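Local coordinates for CytC3 (Streptomyces, PDB 3GJA), which acts as a nonheme iron halogenase of the phytanoyl-CoA dioxygenase family, probably using oxygen and 2-oxoglutarate to halogenate an unreactive aliphatic carbon, at residues I147-A152 / A231-S236; R102-P107 / A257-P262; D23-P28 / Y222-K227. One frame throughout, in Å; residues are numbered along the deposited sequence.

Contact 1: I147-A152 / A231-S236. With ACT (acetate ion), chain E.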
loop_
_atom_site.group_PDB
_atom_site.type_symbol
_atom_site.label_atom_id
_atom_site.label_comp_id
_atom_site.label_asym_id
_atom_site.label_seq_id
_atom_site.Cartn_x
_atom_site.Cartn_y
_atom_site.Cartn_z
ATOM N N ILE A 147 -1.215 -7.342 -0.942
ATOM C CA ILE A 147 -0.560 -6.799 -2.122
ATOM C C ILE A 147 -0.344 -5.314 -1.883
ATOM O O ILE A 147 -1.294 -4.566 -1.640
ATOM C CB ILE A 147 -1.430 -7.006 -3.379
ATOM C CG1 ILE A 147 -1.506 -8.501 -3.701
ATOM C CG2 ILE A 147 -0.853 -6.232 -4.567
ATOM C CD1 ILE A 147 -0.182 -9.103 -4.101
ATOM N N THR A 148 0.916 -4.903 -1.945
ATOM C CA THR A 148 1.300 -3.516 -1.718
ATOM C C THR A 148 1.703 -2.863 -3.033
ATOM O O THR A 148 2.499 -3.417 -3.785
ATOM C CB THR A 148 2.501 -3.445 -0.733
ATOM O OG1 THR A 148 2.162 -4.130 0.478
ATOM C CG2 THR A 148 2.871 -2.001 -0.413
ATOM N N VAL A 149 1.131 -1.699 -3.313
ATOM C CA VAL A 149 1.453 -0.946 -4.518
ATOM C C VAL A 149 2.175 0.309 -4.026
ATOM O O VAL A 149 1.560 1.210 -3.459
ATOM C CB VAL A 149 0.178 -0.547 -5.299
ATOM C CG1 VAL A 149 0.553 0.212 -6.569
ATOM C CG2 VAL A 149 -0.620 -1.787 -5.646
ATOM N N TRP A 150 3.487 0.343 -4.239
ATOM C CA TRP A 150 4.350 1.446 -3.797
ATOM C C TRP A 150 4.617 2.416 -4.954
ATOM O O TRP A 150 5.429 2.126 -5.835
ATOM C CB TRP A 150 5.676 0.853 -3.316
ATOM C CG TRP A 150 6.463 1.650 -2.322
ATOM C CD1 TRP A 150 6.502 1.453 -0.970
ATOM C CD2 TRP A 150 7.443 2.658 -2.607
ATOM N NE1 TRP A 150 7.456 2.261 -0.396
ATOM C CE2 TRP A 150 8.051 3.012 -1.375
ATOM C CE3 TRP A 150 7.875 3.292 -3.781
ATOM C CZ2 TRP A 150 9.066 3.969 -1.284
ATOM C CZ3 TRP A 150 8.893 4.250 -3.691
ATOM C CH2 TRP A 150 9.475 4.576 -2.451
ATOM N N THR A 151 3.935 3.557 -4.951
ATOM C CA THR A 151 4.114 4.557 -5.999
ATOM C C THR A 151 5.141 5.602 -5.579
ATOM O O THR A 151 5.090 6.124 -4.464
ATOM C CB THR A 151 2.787 5.295 -6.324
ATOM O OG1 THR A 151 1.792 4.348 -6.736
ATOM C CG2 THR A 151 2.994 6.304 -7.455
ATOM N N ALA A 152 6.071 5.908 -6.473
ATOM C CA ALA A 152 7.086 6.911 -6.190
ATOM C C ALA A 152 6.502 8.283 -6.518
ATOM O O ALA A 152 6.172 8.558 -7.668
ATOM C CB ALA A 152 8.325 6.649 -7.034
ATOM N N ALA A 231 5.594 2.652 -10.093
ATOM C CA ALA A 231 5.357 1.916 -8.872
ATOM C C ALA A 231 5.925 0.515 -8.951
ATOM O O ALA A 231 6.218 -0.007 -10.035
ATOM C CB ALA A 231 3.859 1.834 -8.597
ATOM N N VAL A 232 6.095 -0.082 -7.779
ATOM C CA VAL A 232 6.552 -1.445 -7.692
ATOM C C VAL A 232 5.430 -2.128 -6.921
ATOM O O VAL A 232 4.887 -1.569 -5.969
ATOM C CB VAL A 232 7.901 -1.574 -6.941
ATOM C CG1 VAL A 232 7.792 -1.007 -5.535
ATOM C CG2 VAL A 232 8.322 -3.039 -6.900
ATOM N N ILE A 233 5.044 -3.313 -7.363
ATOM C CA ILE A 233 3.988 -4.045 -6.698
ATOM C C ILE A 233 4.612 -5.281 -6.076
ATOM O O ILE A 233 5.385 -5.991 -6.729
ATOM C CB ILE A 233 2.881 -4.458 -7.698
ATOM C CG1 ILE A 233 2.340 -3.208 -8.411
ATOM C CG2 ILE A 233 1.754 -5.193 -6.960
ATOM C CD1 ILE A 233 1.225 -3.486 -9.406
ATOM N N PHE A 234 4.283 -5.536 -4.814
ATOM C CA PHE A 234 4.842 -6.686 -4.118
ATOM C C PHE A 234 4.003 -7.128 -2.937
ATOM O O PHE A 234 3.234 -6.345 -2.370
ATOM C CB PHE A 234 6.243 -6.346 -3.599
ATOM C CG PHE A 234 6.283 -5.140 -2.681
ATOM C CD1 PHE A 234 6.433 -3.853 -3.198
ATOM C CD2 PHE A 234 6.184 -5.294 -1.299
ATOM C CE1 PHE A 234 6.492 -2.734 -2.352
ATOM C CE2 PHE A 234 6.240 -4.182 -0.439
ATOM C CZ PHE A 234 6.396 -2.899 -0.970
ATOM N N TRP A 235 4.155 -8.393 -2.565
ATOM C CA TRP A 235 3.469 -8.916 -1.397
ATOM C C TRP A 235 4.152 -8.199 -0.238
ATOM O O TRP A 235 5.376 -8.064 -0.226
ATOM C CB TRP A 235 3.698 -10.419 -1.260
ATOM C CG TRP A 235 2.776 -11.264 -2.070
ATOM C CD1 TRP A 235 3.110 -12.063 -3.126
ATOM C CD2 TRP A 235 1.371 -11.445 -1.855
ATOM N NE1 TRP A 235 2.003 -12.735 -3.576
ATOM C CE2 TRP A 235 0.920 -12.376 -2.815
ATOM C CE3 TRP A 235 0.450 -10.910 -0.944
ATOM C CZ2 TRP A 235 -0.416 -12.789 -2.891
ATOM C CZ3 TRP A 235 -0.882 -11.321 -1.019
ATOM C CH2 TRP A 235 -1.300 -12.253 -1.987
ATOM N N SER A 236 3.367 -7.737 0.726
ATOM C CA SER A 236 3.908 -7.027 1.878
ATOM C C SER A 236 5.029 -7.793 2.591
ATOM O O SER A 236 5.909 -7.187 3.205
ATOM C CB SER A 236 2.784 -6.741 2.872
ATOM O OG SER A 236 2.092 -7.941 3.192
HETATM C C ACT E . 9.490 1.345 2.583
HETATM O O ACT E . 10.390 2.342 2.706
HETATM O OXT ACT E . 8.551 1.475 1.846
HETATM C CH3 ACT E . 9.655 0.067 3.370
#

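Contact 2: R102-P107 / A257-P262. With ACT (acetate ion), chain C.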
loop_
_atom_site.group_PDB
_atom_site.type_symbol
_atom_site.label_atom_id
_atom_site.label_comp_id
_atom_site.label_asym_id
_atom_site.label_seq_id
_atom_site.Cartn_x
_atom_site.Cartn_y
_atom_site.Cartn_z
ATOM N N ARG A 102 -5.709 -0.014 3.339
ATOM C CA ARG A 102 -4.767 0.940 3.908
ATOM C C ARG A 102 -3.829 1.600 2.899
ATOM O O ARG A 102 -3.558 1.060 1.821
ATOM C CB ARG A 102 -3.926 0.269 4.988
ATOM C CG ARG A 102 -2.770 1.138 5.482
ATOM C CD ARG A 102 -1.951 0.445 6.547
ATOM N NE ARG A 102 -2.681 0.309 7.801
ATOM C CZ ARG A 102 -2.168 -0.248 8.892
ATOM N NH1 ARG A 102 -0.929 -0.715 8.864
ATOM N NH2 ARG A 102 -2.882 -0.332 10.005
ATOM N N SER A 103 -3.362 2.787 3.273
ATOM C CA SER A 103 -2.407 3.554 2.497
ATOM C C SER A 103 -1.569 4.317 3.524
ATOM O O SER A 103 -2.036 4.612 4.633
ATOM C CB SER A 103 -3.107 4.518 1.537
ATOM O OG SER A 103 -3.514 5.699 2.188
ATOM N N GLU A 104 -0.323 4.613 3.163
ATOM C CA GLU A 104 0.582 5.322 4.058
ATOM C C GLU A 104 1.746 5.873 3.256
ATOM O O GLU A 104 1.972 5.461 2.118
ATOM C CB GLU A 104 1.116 4.369 5.118
ATOM C CG GLU A 104 1.875 3.197 4.524
ATOM C CD GLU A 104 2.067 2.069 5.520
ATOM O OE1 GLU A 104 2.909 2.212 6.438
ATOM O OE2 GLU A 104 1.360 1.047 5.386
ATOM N N PHE A 105 2.485 6.800 3.855
ATOM C CA PHE A 105 3.624 7.397 3.187
ATOM C C PHE A 105 4.938 6.850 3.718
ATOM O O PHE A 105 5.049 6.470 4.881
ATOM C CB PHE A 105 3.597 8.921 3.331
ATOM C CG PHE A 105 2.482 9.577 2.562
ATOM C CD1 PHE A 105 1.170 9.527 3.030
ATOM C CD2 PHE A 105 2.741 10.224 1.352
ATOM C CE1 PHE A 105 0.124 10.112 2.305
ATOM C CE2 PHE A 105 1.707 10.813 0.615
ATOM C CZ PHE A 105 0.390 10.755 1.096
ATOM N N PHE A 106 5.928 6.806 2.838
ATOM C CA PHE A 106 7.246 6.322 3.196
ATOM C C PHE A 106 8.288 7.343 2.777
ATOM O O PHE A 106 8.814 7.300 1.667
ATOM C CB PHE A 106 7.511 4.988 2.517
ATOM C CG PHE A 106 6.766 3.843 3.131
ATOM C CD1 PHE A 106 7.143 3.341 4.368
ATOM C CD2 PHE A 106 5.701 3.254 2.464
ATOM C CE1 PHE A 106 6.472 2.260 4.937
ATOM C CE2 PHE A 106 5.022 2.174 3.019
ATOM C CZ PHE A 106 5.410 1.675 4.257
ATOM N N PRO A 107 8.572 8.306 3.657
ATOM C CA PRO A 107 9.569 9.326 3.330
ATOM C C PRO A 107 10.962 8.807 3.651
ATOM O O PRO A 107 11.119 7.874 4.434
ATOM C CB PRO A 107 9.186 10.500 4.240
ATOM C CG PRO A 107 7.732 10.221 4.607
ATOM C CD PRO A 107 7.742 8.733 4.794
ATOM N N ALA A 257 2.264 4.224 -0.462
ATOM C CA ALA A 257 1.864 2.830 -0.583
ATOM C C ALA A 257 0.391 2.605 -0.297
ATOM O O ALA A 257 -0.156 3.132 0.675
ATOM C CB ALA A 257 2.717 1.953 0.353
ATOM N N ALA A 258 -0.240 1.818 -1.163
ATOM C CA ALA A 258 -1.648 1.461 -1.032
ATOM C C ALA A 258 -1.646 -0.059 -0.926
ATOM O O ALA A 258 -1.020 -0.740 -1.744
ATOM C CB ALA A 258 -2.422 1.908 -2.257
ATOM N N ARG A 259 -2.337 -0.593 0.076
ATOM C CA ARG A 259 -2.345 -2.036 0.289
ATOM C C ARG A 259 -3.708 -2.671 -0.006
ATOM O O ARG A 259 -4.754 -2.189 0.440
ATOM C CB ARG A 259 -1.866 -2.309 1.722
ATOM C CG ARG A 259 -0.900 -1.212 2.182
ATOM C CD ARG A 259 -0.050 -1.557 3.402
ATOM N NE ARG A 259 0.987 -2.519 3.063
ATOM C CZ ARG A 259 2.263 -2.418 3.423
ATOM N NH1 ARG A 259 2.683 -1.384 4.139
ATOM N NH2 ARG A 259 3.116 -3.366 3.069
ATOM N N TYR A 260 -3.678 -3.754 -0.777
ATOM C CA TYR A 260 -4.897 -4.431 -1.189
ATOM C C TYR A 260 -5.050 -5.863 -0.714
ATOM O O TYR A 260 -4.073 -6.574 -0.478
ATOM C CB TYR A 260 -5.017 -4.408 -2.713
ATOM C CG TYR A 260 -4.956 -3.019 -3.299
ATOM C CD1 TYR A 260 -3.749 -2.319 -3.358
ATOM C CD2 TYR A 260 -6.110 -2.391 -3.770
ATOM C CE1 TYR A 260 -3.691 -1.024 -3.870
ATOM C CE2 TYR A 260 -6.065 -1.098 -4.282
ATOM C CZ TYR A 260 -4.854 -0.416 -4.327
ATOM O OH TYR A 260 -4.816 0.872 -4.803
ATOM N N VAL A 261 -6.303 -6.278 -0.612
ATOM C CA VAL A 261 -6.647 -7.606 -0.164
ATOM C C VAL A 261 -8.026 -7.944 -0.759
ATOM O O VAL A 261 -8.888 -7.069 -0.877
ATOM C CB VAL A 261 -6.682 -7.614 1.380
ATOM C CG1 VAL A 261 -8.083 -7.287 1.888
ATOM C CG2 VAL A 261 -6.164 -8.921 1.900
ATOM N N PRO A 262 -8.239 -9.204 -1.181
ATOM C CA PRO A 262 -9.540 -9.575 -1.751
ATOM C C PRO A 262 -10.630 -9.526 -0.685
ATOM O O PRO A 262 -10.333 -9.618 0.504
ATOM C CB PRO A 262 -9.293 -10.985 -2.296
ATOM C CG PRO A 262 -8.239 -11.515 -1.395
ATOM C CD PRO A 262 -7.298 -10.333 -1.260
HETATM C C ACT C . 0.785 -1.183 12.251
HETATM O O ACT C . 0.729 -1.461 10.932
HETATM O OXT ACT C . 1.705 -1.603 12.921
HETATM C CH3 ACT C . -0.296 -0.352 12.893
#

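Contact 3: D23-P28 / Y222-K227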
loop_
_atom_site.group_PDB
_atom_site.type_symbol
_atom_site.label_atom_id
_atom_site.label_comp_id
_atom_site.label_asym_id
_atom_site.label_seq_id
_atom_site.Cartn_x
_atom_site.Cartn_y
_atom_site.Cartn_z
ATOM N N ASP A 23 8.822 -14.080 -8.233
ATOM C CA ASP A 23 9.594 -13.056 -7.534
ATOM C C ASP A 23 8.939 -12.449 -6.299
ATOM O O ASP A 23 9.631 -11.996 -5.393
ATOM C CB ASP A 23 9.964 -11.922 -8.487
ATOM C CG ASP A 23 10.892 -12.366 -9.578
ATOM O OD1 ASP A 23 11.495 -13.447 -9.428
ATOM O OD2 ASP A 23 11.031 -11.631 -10.575
ATOM N N GLY A 24 7.616 -12.427 -6.263
ATOM C CA GLY A 24 6.932 -11.843 -5.126
ATOM C C GLY A 24 6.750 -10.349 -5.335
ATOM O O GLY A 24 6.232 -9.647 -4.471
ATOM N N TYR A 25 7.196 -9.858 -6.485
ATOM C CA TYR A 25 7.061 -8.445 -6.814
ATOM C C TYR A 25 7.151 -8.268 -8.318
ATOM O O TYR A 25 7.464 -9.206 -9.050
ATOM C CB TYR A 25 8.171 -7.611 -6.172
ATOM C CG TYR A 25 9.540 -7.921 -6.729
ATOM C CD1 TYR A 25 10.284 -8.989 -6.234
ATOM C CD2 TYR A 25 10.068 -7.184 -7.791
ATOM C CE1 TYR A 25 11.513 -9.320 -6.778
ATOM C CE2 TYR A 25 11.303 -7.512 -8.348
ATOM C CZ TYR A 25 12.017 -8.583 -7.834
ATOM O OH TYR A 25 13.229 -8.938 -8.377
ATOM N N ILE A 26 6.872 -7.056 -8.772
ATOM C CA ILE A 26 6.953 -6.739 -10.181
ATOM C C ILE A 26 6.963 -5.237 -10.301
ATOM O O ILE A 26 6.185 -4.543 -9.650
ATOM C CB ILE A 26 5.763 -7.321 -11.003
ATOM C CG1 ILE A 26 5.983 -7.034 -12.490
ATOM C CG2 ILE A 26 4.448 -6.702 -10.563
ATOM C CD1 ILE A 26 4.911 -7.606 -13.381
ATOM N N GLY A 27 7.870 -4.740 -11.126
ATOM C CA GLY A 27 7.982 -3.315 -11.324
ATOM C C GLY A 27 9.280 -3.036 -12.045
ATOM O O GLY A 27 10.133 -3.920 -12.159
ATOM N N PRO A 28 9.462 -1.809 -12.543
ATOM C CA PRO A 28 8.467 -0.737 -12.421
ATOM C C PRO A 28 7.253 -0.841 -13.351
ATOM O O PRO A 28 7.329 -1.424 -14.432
ATOM C CB PRO A 28 9.287 0.518 -12.705
ATOM C CG PRO A 28 10.316 0.031 -13.678
ATOM C CD PRO A 28 10.733 -1.293 -13.083
ATOM N N TYR A 222 20.347 -5.340 -6.458
ATOM C CA TYR A 222 18.975 -5.427 -6.952
ATOM C C TYR A 222 18.108 -4.239 -6.514
ATOM O O TYR A 222 17.089 -4.411 -5.838
ATOM C CB TYR A 222 18.320 -6.712 -6.455
ATOM C CG TYR A 222 19.153 -7.965 -6.584
ATOM C CD1 TYR A 222 20.224 -8.214 -5.721
ATOM C CD2 TYR A 222 18.830 -8.936 -7.531
ATOM C CE1 TYR A 222 20.945 -9.405 -5.794
ATOM C CE2 TYR A 222 19.540 -10.126 -7.613
ATOM C CZ TYR A 222 20.592 -10.359 -6.740
ATOM O OH TYR A 222 21.262 -11.561 -6.803
ATOM N N PRO A 223 18.492 -3.016 -6.900
ATOM C CA PRO A 223 17.712 -1.842 -6.512
ATOM C C PRO A 223 16.500 -1.616 -7.400
ATOM O O PRO A 223 16.569 -1.796 -8.616
ATOM C CB PRO A 223 18.723 -0.715 -6.642
ATOM C CG PRO A 223 19.488 -1.132 -7.855
ATOM C CD PRO A 223 19.708 -2.619 -7.633
ATOM N N MET A 224 15.386 -1.221 -6.791
ATOM C CA MET A 224 14.172 -0.942 -7.551
ATOM C C MET A 224 14.057 0.575 -7.711
ATOM O O MET A 224 13.355 1.252 -6.949
ATOM C CB MET A 224 12.941 -1.506 -6.828
ATOM C CG MET A 224 11.609 -1.299 -7.563
ATOM S SD MET A 224 11.570 -1.902 -9.285
ATOM C CE MET A 224 11.630 -3.688 -9.037
ATOM N N VAL A 225 14.781 1.096 -8.697
ATOM C CA VAL A 225 14.789 2.518 -9.004
ATOM C C VAL A 225 13.468 2.890 -9.673
ATOM O O VAL A 225 12.996 2.178 -10.557
ATOM C CB VAL A 225 15.959 2.856 -9.947
ATOM C CG1 VAL A 225 15.904 4.311 -10.361
ATOM C CG2 VAL A 225 17.271 2.551 -9.251
ATOM N N LEU A 226 12.881 4.014 -9.265
ATOM C CA LEU A 226 11.600 4.436 -9.821
ATOM C C LEU A 226 11.552 5.914 -10.173
ATOM O O LEU A 226 12.088 6.750 -9.462
ATOM C CB LEU A 226 10.470 4.148 -8.820
ATOM C CG LEU A 226 10.261 2.713 -8.327
ATOM C CD1 LEU A 226 9.301 2.714 -7.133
ATOM C CD2 LEU A 226 9.730 1.850 -9.459
ATOM N N LYS A 227 10.892 6.240 -11.274
ATOM C CA LYS A 227 10.747 7.633 -11.656
ATOM C C LYS A 227 9.442 8.075 -11.025
ATOM O O LYS A 227 8.637 7.242 -10.607
ATOM C CB LYS A 227 10.647 7.761 -13.171
ATOM C CG LYS A 227 11.875 7.257 -13.896
ATOM C CD LYS A 227 11.757 7.477 -15.388
ATOM C CE LYS A 227 12.995 6.966 -16.104
ATOM N NZ LYS A 227 12.881 7.154 -17.577
#

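Contact 1: I147-A152 / A231-S236
Ile147 and Trp235 form the apolar centre on one face of this antiparallel strand pair. Ile147 CD1 sits almost exactly over the six-membered ring of Trp235, 3.5 Å from its centroid and 8° off the ring normal. The CG2 branch of Ile147 turns along the strand instead and meets Ile233 CG2 at 3.7 Å. Val149 continues the same face with looser contacts to Ile233 and Ala231.

The other face carries Thr148, Trp150, Val232 and Phe234. Phe234 CG lies between its backbone N and carbonyl carbon (chi1 57°), which leans the ring toward Thr148 of the partner strand, the two side chains running alongside each other. Thr148 CB then covers one face of the ring, toward its rim, and Thr148 CG2 reaches Phe234 CZ at 3.7 Å. Trp150 CB meets the edge of that ring at CE1, 3.8 Å away, and packs on Val232 CG1. The indole extends past the strand pair, and its NE1 gives a hydrogen bond to OXT of an acetate ion at 2.6 Å.

Between the faces, Thr148 pairs with Phe234, and Trp150 with Val232, each by two backbone hydrogen bonds. The tightest is Thr148 N to Phe234 O, 2.8 Å. Val232 N meets Trp150 O from above the carbonyl plane. At the polar edge, Thr151 OG1 bonds to His80 NE2 and Ser236 OG to Thr146 N.

The pair belongs to the antiparallel sheet of a cupin-type beta barrel. Strand 253-262 flanks 147-152, and strand 25-30 flanks 230-235. Helix 84-94 covers the Ile147 and Val149 face through Ile86, Val90 and Ile94.

Contact 2: R102-P107 / A257-P262
The strands run antiparallel, 160° between their directions and 4.7 Å apart at closest, with Arg102 opposite Arg259 and Glu104 opposite Ala257. Arg259 N to Arg102 O is the shortest bond, 2.7 Å and nearly straight. Glu104 and Ala257 exchange two backbone bonds.

Arg102, Glu104, Ala257 and Arg259 share one face. Glu104 OE2 forms a salt bridge with Arg259 NH1 at 3.0 Å. The oxygen lies in the guanidinium plane, but NH1 stands above the carboxylate plane. Arg259 bends at chi3 to get there, and its CD passes Arg102 CD at 4.2 Å. Strands 98-108 and 253-262 are neighbours in the antiparallel sheet of the cupin-type beta barrel. Trp150, on the strand beyond 253-262, meets the Phe106 ring with the planes about 20° apart. Phe106 turns its ring edge to Ala257, with CE2 3.5 Å from CB. An alanine in place of Arg259 would remove the guanidinium and would probably leave the buried Glu104 carboxylate without this charged partner.

The Arg102 guanidinium bonds through NH2 to Gln131 and Tyr268. Its NH1 points in plane at acetate O, 2.8 Å away. On the other face, Ser103 OG bonds to His71 ND1.

Contact 3: D23-P28 / Y222-K227
At one margin of the cupin-type beta barrel, the outermost strand 25-30 is overlaid by an irregular loop, 222-227. No hydrogen bond joins the two segments, so the fit rests on shape.

The main bump is the side chain of Met224. It leaves the backbone with CG anti to N (chi1 -178°), then bends at chi2 and again at chi3. The double bend brings SD and CE back over strand 25-28. The hollow that takes them lies over Gly27, between the Tyr25 ring and Pro28. Gly27 forms its floor. A beta carbon on Gly27 would point at the loop and lie 3.8 Å from Met224 SD, at ordinary contact distance. Tyr25 makes one wall. Its CG sits between the backbone N and carbonyl carbon (chi1 66°), which raises the ring toward the loop, and CE2 lies 3.9 Å from Met224 CE. Pro28 makes the other wall, its CD 3.9 Å from Met224 SD. The peptide bond before Pro28 is cis.

Leu226 supplies a second, smaller bump. Its CD2 methyl meets Pro28 CB, so the loop rests on the ring at two places, Met224 SD at CD and Leu226 CD2 at CB.

The loop also has backbone bonds to Leu163, Leu165 and Ser156, and Met224 packs on Leu165 and Val232 as well. Strand 25-28 in turn bonds to strand 230-235 through Ile26. Just ahead of the strand, Gly24 ends helix 14-23 with positive phi (87°). A side chain there would press on the carbonyl oxygen of Asp23.

The tightest contacts are Leu226 CD2 to Pro28 CB at 3.5 Å and Met224 CE to the carbonyl O of Gly27, also 3.5 Å.

How the contacts relate
The three contacts lie on one antiparallel sheet. Contacts 1 and 2 have centres about 8 Å apart and are joined by Ile147 O to Tyr260 N, 2.7 Å, and Val149 N to Ala258 O, 2.8 Å, both probable hydrogen bonds. Contact 3 joins contact 1 on its other side, with Ile26 N 2.7 Å from Ile233 O. Contacts 2 and 3 do not touch; their nearest atoms are about 10 Å apart. The acetates at Trp150 and Arg102 lie on the sheet face that also carries Phe234, Glu104 and Arg259. They probably come from the crystallisation liquor, but their place is consistent with a pocket inside the barrel.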